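Local atomic coordinates of beta-galacturonidase (Eisenbergiella tayi, PDB entry 6NCW), a protein that probably hydrolyses beta-galacturonide bonds to release galacturonic acid, as a family 2 glycoside hydrolase related to beta-glucuronidases. Residues A[512-517]-A[529-534]; A[280-285]-A[537-542]; A[463-468]-A[508-513]. All coordinates share one frame; numbering follows the deposited sequence.

Overall arrangement
All three contacts lie in the TIM barrel, at the ends of the strands where the galacturonate pocket opens. Contact 3 joins strands 461-466 and 504-509, the seventh and eighth of the barrel, where they run side by side. The chain continues from 508-513 straight into contact 1, with Phe512 and Cys513 shared, and forms the hairpin 515-516/529-530 about 10 Å away between centres. Contact 2 spans the other two: 280-285, after the first barrel strand, meets 537-542, after the hairpin; its centre is about 8 Å from that of contact 1 and about 16 Å from that of contact 3. A salt bridge from Lys542 to Asp514 ties the last loop to the hairpin carrying Asn530 and Lys532.

Contact 1. Residues A[512-517]-A[529-534]; sequences FCDVRV and MNNKGI
Segments 512-517 and 529-534 run antiparallel and pair as a two-stranded hairpin, Val515 opposite Asn530 as the hydrogen-bonded pair and Arg516 opposite Met529 as the non-hydrogen-bonded one. Asn530 N gives its hydrogen to Val515 O at 2.8 Å, nearly along the C=O axis, and Val515 N returns a bond to Asn530 O at 3.1 Å. Further along, the two chains close up until the CA atoms of Cys513 and Gly533 are 3.8 Å apart, backbone against backbone.

Here Asp514 reaches across. Its CG sits beside its own backbone N (chi1 -63°), and OD1 takes the N-H of Gly533 at 2.8 Å, met nearly along the C-O axis although the bond is bent (134° at the hydrogen). The same OD1 holds a salt bridge to Lys542, while OD2 pairs with Arg527. On the face carrying Arg516 and Met529, the methionine chain is bent at each torsion, so that SD comes over one face of the guanidinium, 3.4 Å from Arg516 NH1, and CE lies against the Val515 backbone. Arg516 NH2 goes on to Tyr474 of the second subunit. On the other face Asn530, its CG anti to the backbone N (chi1 -175°), closes an Asx turn: OD1 accepts from Lys532 N at 3.2 Å and also from Trp510 NE1.

Asn530 and Lys532 both bind galacturonate. With OD1 held by two donors and ND2 by Asp131, the amide of Asn530 is fixed in rotation. Lys542 and Arg527 would be expected to favour the ionised Asp514, offsetting the Glu537 carboxylate close to OD2.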
loop_
_atom_site.group_PDB
_atom_site.type_symbol
_atom_site.label_atom_id
_atom_site.label_comp_id
_atom_site.label_asym_id
_atom_site.label_seq_id
_atom_site.Cartn_x
_atom_site.Cartn_y
_atom_site.Cartn_z
ATOM N N PHE A 512 -12.331 -12.353 -12.373
ATOM C CA PHE A 512 -11.928 -12.960 -11.108
ATOM C C PHE A 512 -10.786 -12.188 -10.445
ATOM O O PHE A 512 -10.889 -11.769 -9.285
ATOM C CB PHE A 512 -11.524 -14.422 -11.337
ATOM C CG PHE A 512 -10.850 -15.041 -10.152
ATOM C CD1 PHE A 512 -9.548 -15.500 -10.240
ATOM C CD2 PHE A 512 -11.516 -15.142 -8.937
ATOM C CE1 PHE A 512 -8.923 -16.074 -9.134
ATOM C CE2 PHE A 512 -10.899 -15.688 -7.828
ATOM C CZ PHE A 512 -9.605 -16.167 -7.924
ATOM N N CYS A 513 -9.659 -12.027 -11.146
ATOM C CA CYS A 513 -8.474 -11.446 -10.530
ATOM C C CYS A 513 -7.905 -10.375 -11.445
ATOM O O CYS A 513 -8.220 -10.319 -12.631
ATOM C CB CYS A 513 -7.407 -12.504 -10.234
ATOM S SG CYS A 513 -6.795 -13.322 -11.718
ATOM N N ASP A 514 -7.091 -9.492 -10.876
ATOM C CA ASP A 514 -6.404 -8.511 -11.716
ATOM C C ASP A 514 -5.388 -9.234 -12.591
ATOM O O ASP A 514 -4.825 -10.251 -12.187
ATOM C CB ASP A 514 -5.700 -7.461 -10.869
ATOM C CG ASP A 514 -6.670 -6.631 -10.028
ATOM O OD1 ASP A 514 -7.886 -6.546 -10.343
ATOM O OD2 ASP A 514 -6.207 -6.053 -9.034
ATOM N N VAL A 515 -5.162 -8.710 -13.799
ATOM C CA VAL A 515 -4.398 -9.402 -14.845
ATOM C C VAL A 515 -3.416 -8.426 -15.483
ATOM O O VAL A 515 -3.795 -7.297 -15.813
ATOM C CB VAL A 515 -5.313 -9.981 -15.945
ATOM C CG1 VAL A 515 -4.475 -10.553 -17.095
ATOM C CG2 VAL A 515 -6.304 -11.032 -15.367
ATOM N N ARG A 516 -2.168 -8.870 -15.687
ATOM C CA ARG A 516 -1.180 -8.070 -16.407
ATOM C C ARG A 516 -1.606 -7.916 -17.863
ATOM O O ARG A 516 -2.091 -8.866 -18.478
ATOM C CB ARG A 516 0.202 -8.737 -16.304
ATOM C CG ARG A 516 1.307 -8.125 -17.194
ATOM C CD ARG A 516 1.759 -6.730 -16.700
ATOM N NE ARG A 516 2.459 -6.839 -15.413
ATOM C CZ ARG A 516 2.515 -5.895 -14.484
ATOM N NH1 ARG A 516 1.856 -4.740 -14.647
ATOM N NH2 ARG A 516 3.214 -6.122 -13.373
ATOM N N VAL A 517 -1.433 -6.709 -18.420
ATOM C CA VAL A 517 -1.761 -6.435 -19.824
ATOM C C VAL A 517 -0.558 -5.869 -20.583
ATOM O O VAL A 517 0.518 -5.660 -20.006
ATOM C CB VAL A 517 -2.957 -5.472 -19.937
ATOM C CG1 VAL A 517 -4.196 -6.079 -19.244
ATOM C CG2 VAL A 517 -2.597 -4.141 -19.334
ATOM N N MET A 529 -2.213 -3.025 -15.641
ATOM C CA MET A 529 -3.022 -4.150 -15.196
ATOM C C MET A 529 -4.453 -3.846 -15.588
ATOM O O MET A 529 -4.841 -2.677 -15.648
ATOM C CB MET A 529 -2.986 -4.356 -13.669
ATOM C CG MET A 529 -1.623 -4.597 -13.072
ATOM S SD MET A 529 -0.916 -6.229 -13.408
ATOM C CE MET A 529 -1.940 -7.273 -12.366
ATOM N N ASN A 530 -5.226 -4.894 -15.858
ATOM C CA ASN A 530 -6.681 -4.784 -15.832
ATOM C C ASN A 530 -7.087 -4.981 -14.379
ATOM O O ASN A 530 -6.791 -6.027 -13.787
ATOM C CB ASN A 530 -7.339 -5.819 -16.754
ATOM C CG ASN A 530 -8.871 -5.652 -16.860
ATOM O OD1 ASN A 530 -9.587 -5.753 -15.868
ATOM N ND2 ASN A 530 -9.364 -5.427 -18.071
ATOM N N ASN A 531 -7.717 -3.962 -13.787
ATOM C CA ASN A 531 -7.922 -3.905 -12.344
ATOM C C ASN A 531 -9.328 -4.302 -11.922
ATOM O O ASN A 531 -9.764 -3.931 -10.820
ATOM C CB ASN A 531 -7.618 -2.495 -11.823
ATOM C CG ASN A 531 -6.197 -2.081 -12.100
ATOM O OD1 ASN A 531 -5.312 -2.371 -11.314
ATOM N ND2 ASN A 531 -5.974 -1.390 -13.218
ATOM N N LYS A 532 -10.052 -5.027 -12.766
ATOM C CA LYS A 532 -11.444 -5.308 -12.466
ATOM C C LYS A 532 -11.609 -6.609 -11.717
ATOM O O LYS A 532 -12.733 -7.104 -11.593
ATOM C CB LYS A 532 -12.260 -5.295 -13.751
ATOM C CG LYS A 532 -12.173 -3.933 -14.476
ATOM C CD LYS A 532 -13.213 -3.795 -15.571
ATOM C CE LYS A 532 -13.086 -2.446 -16.298
ATOM N NZ LYS A 532 -11.882 -2.362 -17.144
ATOM N N GLY A 533 -10.514 -7.177 -11.216
ATOM C CA GLY A 533 -10.629 -8.356 -10.386
ATOM C C GLY A 533 -11.467 -8.081 -9.151
ATOM O O GLY A 533 -11.487 -6.970 -8.608
ATOM N N ILE A 534 -12.215 -9.103 -8.740
ATOM C CA ILE A 534 -12.799 -9.130 -7.406
ATOM C C ILE A 534 -11.743 -9.506 -6.359
ATOM O O ILE A 534 -11.904 -9.189 -5.176
ATOM C CB ILE A 534 -13.996 -10.096 -7.418
ATOM C CG1 ILE A 534 -15.066 -9.630 -8.451
ATOM C CG2 ILE A 534 -14.569 -10.309 -6.000
ATOM C CD1 ILE A 534 -15.586 -8.162 -8.303
#

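Contact 2. Residues A[280-285]-A[537-542]; sequences DHPQFG and EYRRPK
Pro282 and Arg539 carry this contact, with Tyr538 third. The proline ring lies against the Glu537 carbonyl and the neighbouring Tyr538 ring: Pro282 CD comes to 3.0 Å from Glu537 O, a snug approach, while Pro282 CG meets the tyrosine obliquely, 3.4 Å from Tyr538 CE1. Tyr538 gets there with CG beside its own backbone N (chi1 -63°), and its ring also meets Tyr538 of the third subunit.

Arg539 makes the polar half of the contact. Its chain turns at chi2 and then runs straight, bringing the guanidinium end-on to the backbone of Asp280, where both terminal nitrogens grip one carbonyl oxygen. Arg539 NH2 lies 2.9 Å from Asp280 O, nearly along the C=O axis; Arg539 NH1, 3.2 Å from Asp280 O, meets a lone pair of that oxygen. Arg539 NH1 also donates to Glu537 O at 3.0 Å, from above that carbonyl plane, so a single nitrogen links the two loops. These acceptors lie close to the guanidinium plane, and Arg539 NE pairs with Asp296, so the orientation of the planar group is fixed. Over the centre of one guanidinium face sits His281 CD2, 3.9 Å above the plane, with the two planes 45° apart. The histidine's NE2 is taken by Gln283 of the third subunit.

Asp280 OD1 accepts from Arg516 N and from a water that in turn takes a weak bond from Arg539 NH1; OD2 is bonded to Tyr135. Joined in this way are the loops after the first and the eighth strand of a TIM barrel, neighbours where the barrel closes, here beside the third subunit.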
loop_
_atom_site.group_PDB
_atom_site.type_symbol
_atom_site.label_atom_id
_atom_site.label_comp_id
_atom_site.label_asym_id
_atom_site.label_seq_id
_atom_site.Cartn_x
_atom_site.Cartn_y
_atom_site.Cartn_z
ATOM N N ASP A 280 -3.650 -16.069 -15.548
ATOM C CA ASP A 280 -2.622 -15.078 -15.252
ATOM C C ASP A 280 -2.335 -15.057 -13.756
ATOM O O ASP A 280 -3.247 -15.213 -12.937
ATOM C CB ASP A 280 -3.047 -13.696 -15.744
ATOM C CG ASP A 280 -1.884 -12.701 -15.781
ATOM O OD1 ASP A 280 -1.760 -11.904 -14.824
ATOM O OD2 ASP A 280 -1.093 -12.728 -16.765
ATOM N N HIS A 281 -1.065 -14.863 -13.401
ATOM C CA HIS A 281 -0.668 -14.889 -11.997
ATOM C C HIS A 281 0.670 -14.178 -11.905
ATOM O O HIS A 281 1.496 -14.326 -12.818
ATOM C CB HIS A 281 -0.563 -16.328 -11.478
ATOM C CG HIS A 281 -0.204 -16.451 -10.030
ATOM N ND1 HIS A 281 1.045 -16.134 -9.539
ATOM C CD2 HIS A 281 -0.921 -16.904 -8.972
ATOM C CE1 HIS A 281 1.080 -16.377 -8.241
ATOM N NE2 HIS A 281 -0.104 -16.829 -7.870
ATOM N N PRO A 282 0.917 -13.408 -10.843
ATOM C CA PRO A 282 2.126 -12.568 -10.794
ATOM C C PRO A 282 3.425 -13.337 -10.703
ATOM O O PRO A 282 4.462 -12.779 -11.072
ATOM C CB PRO A 282 1.915 -11.702 -9.546
ATOM C CG PRO A 282 0.718 -12.229 -8.870
ATOM C CD PRO A 282 -0.090 -13.005 -9.855
ATOM N N GLN A 283 3.422 -14.579 -10.215
ATOM C CA GLN A 283 4.644 -15.372 -10.156
ATOM C C GLN A 283 4.738 -16.399 -11.266
ATOM O O GLN A 283 5.844 -16.835 -11.596
ATOM C CB GLN A 283 4.760 -16.138 -8.835
ATOM C CG GLN A 283 5.018 -15.323 -7.586
ATOM C CD GLN A 283 5.108 -16.246 -6.388
ATOM O OE1 GLN A 283 4.101 -16.564 -5.774
ATOM N NE2 GLN A 283 6.310 -16.749 -6.104
ATOM N N PHE A 284 3.611 -16.835 -11.816
ATOM C CA PHE A 284 3.598 -17.971 -12.727
ATOM C C PHE A 284 3.197 -17.592 -14.142
ATOM O O PHE A 284 3.183 -18.467 -15.012
ATOM C CB PHE A 284 2.677 -19.074 -12.169
ATOM C CG PHE A 284 2.981 -19.421 -10.738
ATOM C CD1 PHE A 284 4.252 -19.867 -10.392
ATOM C CD2 PHE A 284 2.023 -19.261 -9.735
ATOM C CE1 PHE A 284 4.573 -20.167 -9.062
ATOM C CE2 PHE A 284 2.322 -19.558 -8.416
ATOM C CZ PHE A 284 3.607 -20.010 -8.077
ATOM N N GLY A 285 2.913 -16.309 -14.408
ATOM C CA GLY A 285 2.558 -15.926 -15.766
ATOM C C GLY A 285 1.262 -16.615 -16.146
ATOM O O GLY A 285 0.269 -16.555 -15.419
ATOM N N GLU A 537 -4.192 -9.266 -8.056
ATOM C CA GLU A 537 -3.365 -10.271 -8.725
ATOM C C GLU A 537 -2.760 -11.240 -7.721
ATOM O O GLU A 537 -2.466 -12.373 -8.086
ATOM C CB GLU A 537 -2.272 -9.622 -9.593
ATOM C CG GLU A 537 -1.205 -8.790 -8.838
ATOM C CD GLU A 537 -1.638 -7.341 -8.612
ATOM O OE1 GLU A 537 -2.863 -7.091 -8.532
ATOM O OE2 GLU A 537 -0.755 -6.445 -8.523
ATOM N N TYR A 538 -2.626 -10.846 -6.452
ATOM C CA TYR A 538 -2.136 -11.751 -5.431
ATOM C C TYR A 538 -3.261 -12.472 -4.711
ATOM O O TYR A 538 -3.024 -13.042 -3.649
ATOM C CB TYR A 538 -1.234 -11.010 -4.446
ATOM C CG TYR A 538 -0.003 -10.455 -5.134
ATOM C CD1 TYR A 538 1.024 -11.302 -5.526
ATOM C CD2 TYR A 538 0.122 -9.092 -5.406
ATOM C CE1 TYR A 538 2.157 -10.815 -6.171
ATOM C CE2 TYR A 538 1.252 -8.583 -6.057
ATOM C CZ TYR A 538 2.270 -9.475 -6.440
ATOM O OH TYR A 538 3.399 -9.036 -7.092
ATOM N N ARG A 539 -4.466 -12.475 -5.290
ATOM C CA ARG A 539 -5.634 -13.213 -4.809
ATOM C C ARG A 539 -6.151 -12.678 -3.471
ATOM O O ARG A 539 -6.822 -13.407 -2.716
ATOM C CB ARG A 539 -5.359 -14.727 -4.718
ATOM C CG ARG A 539 -5.595 -15.504 -6.037
ATOM C CD ARG A 539 -4.786 -14.951 -7.218
ATOM N NE ARG A 539 -4.985 -15.748 -8.424
ATOM C CZ ARG A 539 -4.509 -15.450 -9.639
ATOM N NH1 ARG A 539 -3.768 -14.364 -9.849
ATOM N NH2 ARG A 539 -4.773 -16.261 -10.654
ATOM N N ARG A 540 -5.850 -11.415 -3.163
ATOM C CA ARG A 540 -6.337 -10.761 -1.949
ATOM C C ARG A 540 -7.733 -10.200 -2.202
ATOM O O ARG A 540 -7.940 -9.499 -3.198
ATOM C CB ARG A 540 -5.396 -9.643 -1.513
ATOM C CG ARG A 540 -3.985 -10.144 -1.144
ATOM C CD ARG A 540 -3.084 -8.987 -0.664
ATOM N NE ARG A 540 -2.721 -8.057 -1.747
ATOM C CZ ARG A 540 -1.775 -7.133 -1.645
ATOM N NH1 ARG A 540 -1.106 -7.000 -0.498
ATOM N NH2 ARG A 540 -1.519 -6.327 -2.671
ATOM N N PRO A 541 -8.707 -10.499 -1.355
ATOM C CA PRO A 541 -10.089 -10.064 -1.643
ATOM C C PRO A 541 -10.248 -8.557 -1.489
ATOM O O PRO A 541 -9.865 -7.980 -0.471
ATOM C CB PRO A 541 -10.939 -10.837 -0.620
ATOM C CG PRO A 541 -9.970 -11.374 0.402
ATOM C CD PRO A 541 -8.619 -11.474 -0.254
ATOM N N LYS A 542 -10.777 -7.912 -2.531
ATOM C CA LYS A 542 -11.151 -6.507 -2.458
ATOM C C LYS A 542 -12.462 -6.379 -1.677
ATOM O O LYS A 542 -13.097 -7.379 -1.341
ATOM C CB LYS A 542 -11.297 -5.920 -3.863
ATOM C CG LYS A 542 -10.012 -5.910 -4.678
ATOM C CD LYS A 542 -10.226 -5.317 -6.058
ATOM C CE LYS A 542 -9.062 -5.703 -6.984
ATOM N NZ LYS A 542 -9.304 -5.289 -8.369
HETATM O O HOH W 1 -2.727 -11.988 -12.112
#

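Contact 3. Residues A[463-468]-A[508-513]; sequences ITEIGA and YIWQFC
Trp510 holds CG anti to its backbone N (chi1 -180°), and Glu465 keeps CG beside its own N (chi1 -75°) with the chain extended beyond it (chi2 173°), so the two side chains run side by side in the same direction. The carboxyl end comes obliquely to the indole, Glu465 CD 3.6 Å from Trp510 CE3, with OE2 over one face near the rim; CB of Gln511 covers the opposite face. The backbones themselves are joined: Tyr508 N donates to Ile463 O at 2.8 Å, nearly along the C=O axis, and Trp510 N to Ile466 O, also at 2.8 Å but from above the carbonyl plane. Between these lies a weak bond, Ile466 N to Tyr508 O at 3.4 Å.

The pairing is that of parallel neighbours in a TIM barrel, strands 461-466 and 504-509, connected by helix 484-500 as a beta-alpha-beta crossover. The peptide bond between Trp510 and Gln511 is cis, a known feature of this position in barrels of this glycosidase clan.

Gly467, without a side chain, brings CA to 3.5 Å from Trp510 O, and a water bridges that oxygen to Ala468 N. Glu465 binds galacturonate; its OE1 pairs with Arg309 and is hydrogen-bonded to a glycerol, probably from the crystallisation liquor, its OE2 is bonded to Tyr430, and the nearby arginine would tend to favour the charged form. Trp510 NE1 donates to Asn530, and the Trp510 ring meets that of His312 with the two planes nearly parallel.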
loop_
_atom_site.group_PDB
_atom_site.type_symbol
_atom_site.label_atom_id
_atom_site.label_comp_id
_atom_site.label_asym_id
_atom_site.label_seq_id
_atom_site.Cartn_x
_atom_site.Cartn_y
_atom_site.Cartn_z
ATOM N N ILE A 463 -25.263 -12.273 -19.835
ATOM C CA ILE A 463 -24.285 -11.192 -19.693
ATOM C C ILE A 463 -22.919 -11.846 -19.480
ATOM O O ILE A 463 -22.644 -12.402 -18.411
ATOM C CB ILE A 463 -24.624 -10.254 -18.527
ATOM C CG1 ILE A 463 -25.967 -9.543 -18.758
ATOM C CG2 ILE A 463 -23.482 -9.233 -18.318
ATOM C CD1 ILE A 463 -26.033 -8.803 -20.079
ATOM N N THR A 464 -22.066 -11.802 -20.496
ATOM C CA THR A 464 -20.796 -12.507 -20.419
ATOM C C THR A 464 -19.685 -11.663 -19.810
ATOM O O THR A 464 -18.619 -12.214 -19.505
ATOM C CB THR A 464 -20.372 -13.012 -21.811
ATOM O OG1 THR A 464 -20.750 -12.064 -22.821
ATOM C CG2 THR A 464 -21.034 -14.354 -22.078
ATOM N N GLU A 465 -19.922 -10.361 -19.606
ATOM C CA GLU A 465 -19.035 -9.470 -18.853
ATOM C C GLU A 465 -19.866 -8.358 -18.237
ATOM O O GLU A 465 -20.662 -7.743 -18.941
ATOM C CB GLU A 465 -17.948 -8.836 -19.742
ATOM C CG GLU A 465 -16.825 -9.786 -20.115
ATOM C CD GLU A 465 -15.846 -9.209 -21.132
ATOM O OE1 GLU A 465 -15.281 -10.032 -21.890
ATOM O OE2 GLU A 465 -15.640 -7.964 -21.175
ATOM N N ILE A 466 -19.696 -8.141 -16.932
ATOM C CA ILE A 466 -20.077 -6.908 -16.250
ATOM C C ILE A 466 -19.155 -6.752 -15.040
ATOM O O ILE A 466 -18.755 -7.740 -14.418
ATOM C CB ILE A 466 -21.577 -6.936 -15.845
ATOM C CG1 ILE A 466 -22.081 -5.551 -15.433
ATOM C CG2 ILE A 466 -21.821 -7.943 -14.722
ATOM C CD1 ILE A 466 -23.620 -5.426 -15.535
ATOM N N GLY A 467 -18.809 -5.512 -14.698
ATOM C CA GLY A 467 -17.946 -5.298 -13.547
ATOM C C GLY A 467 -17.400 -3.880 -13.491
ATOM O O GLY A 467 -17.916 -2.963 -14.143
ATOM N N ALA A 468 -16.338 -3.718 -12.699
ATOM C CA ALA A 468 -15.835 -2.380 -12.406
ATOM C C ALA A 468 -14.394 -2.464 -11.915
ATOM O O ALA A 468 -13.998 -3.439 -11.267
ATOM C CB ALA A 468 -16.709 -1.691 -11.351
ATOM N N TYR A 508 -21.472 -13.593 -16.146
ATOM C CA TYR A 508 -20.073 -13.767 -15.756
ATOM C C TYR A 508 -19.517 -12.408 -15.377
ATOM O O TYR A 508 -19.461 -11.495 -16.209
ATOM C CB TYR A 508 -19.204 -14.384 -16.857
ATOM C CG TYR A 508 -19.541 -15.804 -17.182
ATOM C CD1 TYR A 508 -20.362 -16.107 -18.268
ATOM C CD2 TYR A 508 -19.048 -16.855 -16.408
ATOM C CE1 TYR A 508 -20.698 -17.420 -18.570
ATOM C CE2 TYR A 508 -19.366 -18.171 -16.711
ATOM C CZ TYR A 508 -20.204 -18.447 -17.787
ATOM O OH TYR A 508 -20.536 -19.748 -18.095
ATOM N N ILE A 509 -19.109 -12.284 -14.118
ATOM C CA ILE A 509 -18.418 -11.084 -13.671
ATOM C C ILE A 509 -17.082 -10.949 -14.393
ATOM O O ILE A 509 -16.301 -11.908 -14.500
ATOM C CB ILE A 509 -18.233 -11.127 -12.147
ATOM C CG1 ILE A 509 -19.602 -10.947 -11.464
ATOM C CG2 ILE A 509 -17.297 -10.012 -11.697
ATOM C CD1 ILE A 509 -19.650 -11.373 -10.034
ATOM N N TRP A 510 -16.810 -9.748 -14.886
ATOM C CA TRP A 510 -15.472 -9.384 -15.325
ATOM C C TRP A 510 -14.828 -8.639 -14.163
ATOM O O TRP A 510 -15.225 -7.508 -13.868
ATOM C CB TRP A 510 -15.489 -8.507 -16.583
ATOM C CG TRP A 510 -14.076 -8.188 -16.964
ATOM C CD1 TRP A 510 -13.292 -7.185 -16.459
ATOM C CD2 TRP A 510 -13.227 -8.958 -17.849
ATOM N NE1 TRP A 510 -12.022 -7.261 -16.997
ATOM C CE2 TRP A 510 -11.957 -8.340 -17.850
ATOM C CE3 TRP A 510 -13.429 -10.097 -18.646
ATOM C CZ2 TRP A 510 -10.891 -8.814 -18.627
ATOM C CZ3 TRP A 510 -12.371 -10.569 -19.422
ATOM C CH2 TRP A 510 -11.112 -9.923 -19.398
ATOM N N GLN A 511 -13.839 -9.252 -13.491
ATOM C CA GLN A 511 -13.336 -10.588 -13.737
ATOM C C GLN A 511 -12.858 -11.130 -12.394
ATOM O O GLN A 511 -12.964 -10.459 -11.390
ATOM C CB GLN A 511 -12.199 -10.599 -14.786
ATOM C CG GLN A 511 -10.948 -9.829 -14.365
ATOM C CD GLN A 511 -9.769 -10.019 -15.325
ATOM O OE1 GLN A 511 -9.525 -11.139 -15.843
ATOM N NE2 GLN A 511 -9.034 -8.924 -15.578
ATOM N N PHE A 512 -12.331 -12.353 -12.373
ATOM C CA PHE A 512 -11.928 -12.960 -11.108
ATOM C C PHE A 512 -10.786 -12.188 -10.445
ATOM O O PHE A 512 -10.889 -11.769 -9.285
ATOM C CB PHE A 512 -11.524 -14.422 -11.337
ATOM C CG PHE A 512 -10.850 -15.041 -10.152
ATOM C CD1 PHE A 512 -9.548 -15.500 -10.240
ATOM C CD2 PHE A 512 -11.516 -15.142 -8.937
ATOM C CE1 PHE A 512 -8.923 -16.074 -9.134
ATOM C CE2 PHE A 512 -10.899 -15.688 -7.828
ATOM C CZ PHE A 512 -9.605 -16.167 -7.924
ATOM N N CYS A 513 -9.659 -12.027 -11.146
ATOM C CA CYS A 513 -8.474 -11.446 -10.530
ATOM C C CYS A 513 -7.905 -10.375 -11.445
ATOM O O CYS A 513 -8.220 -10.319 -12.631
ATOM C CB CYS A 513 -7.407 -12.504 -10.234
ATOM S SG CYS A 513 -6.795 -13.322 -11.718
HETATM O O HOH W 2 -15.515 -6.108 -11.476
#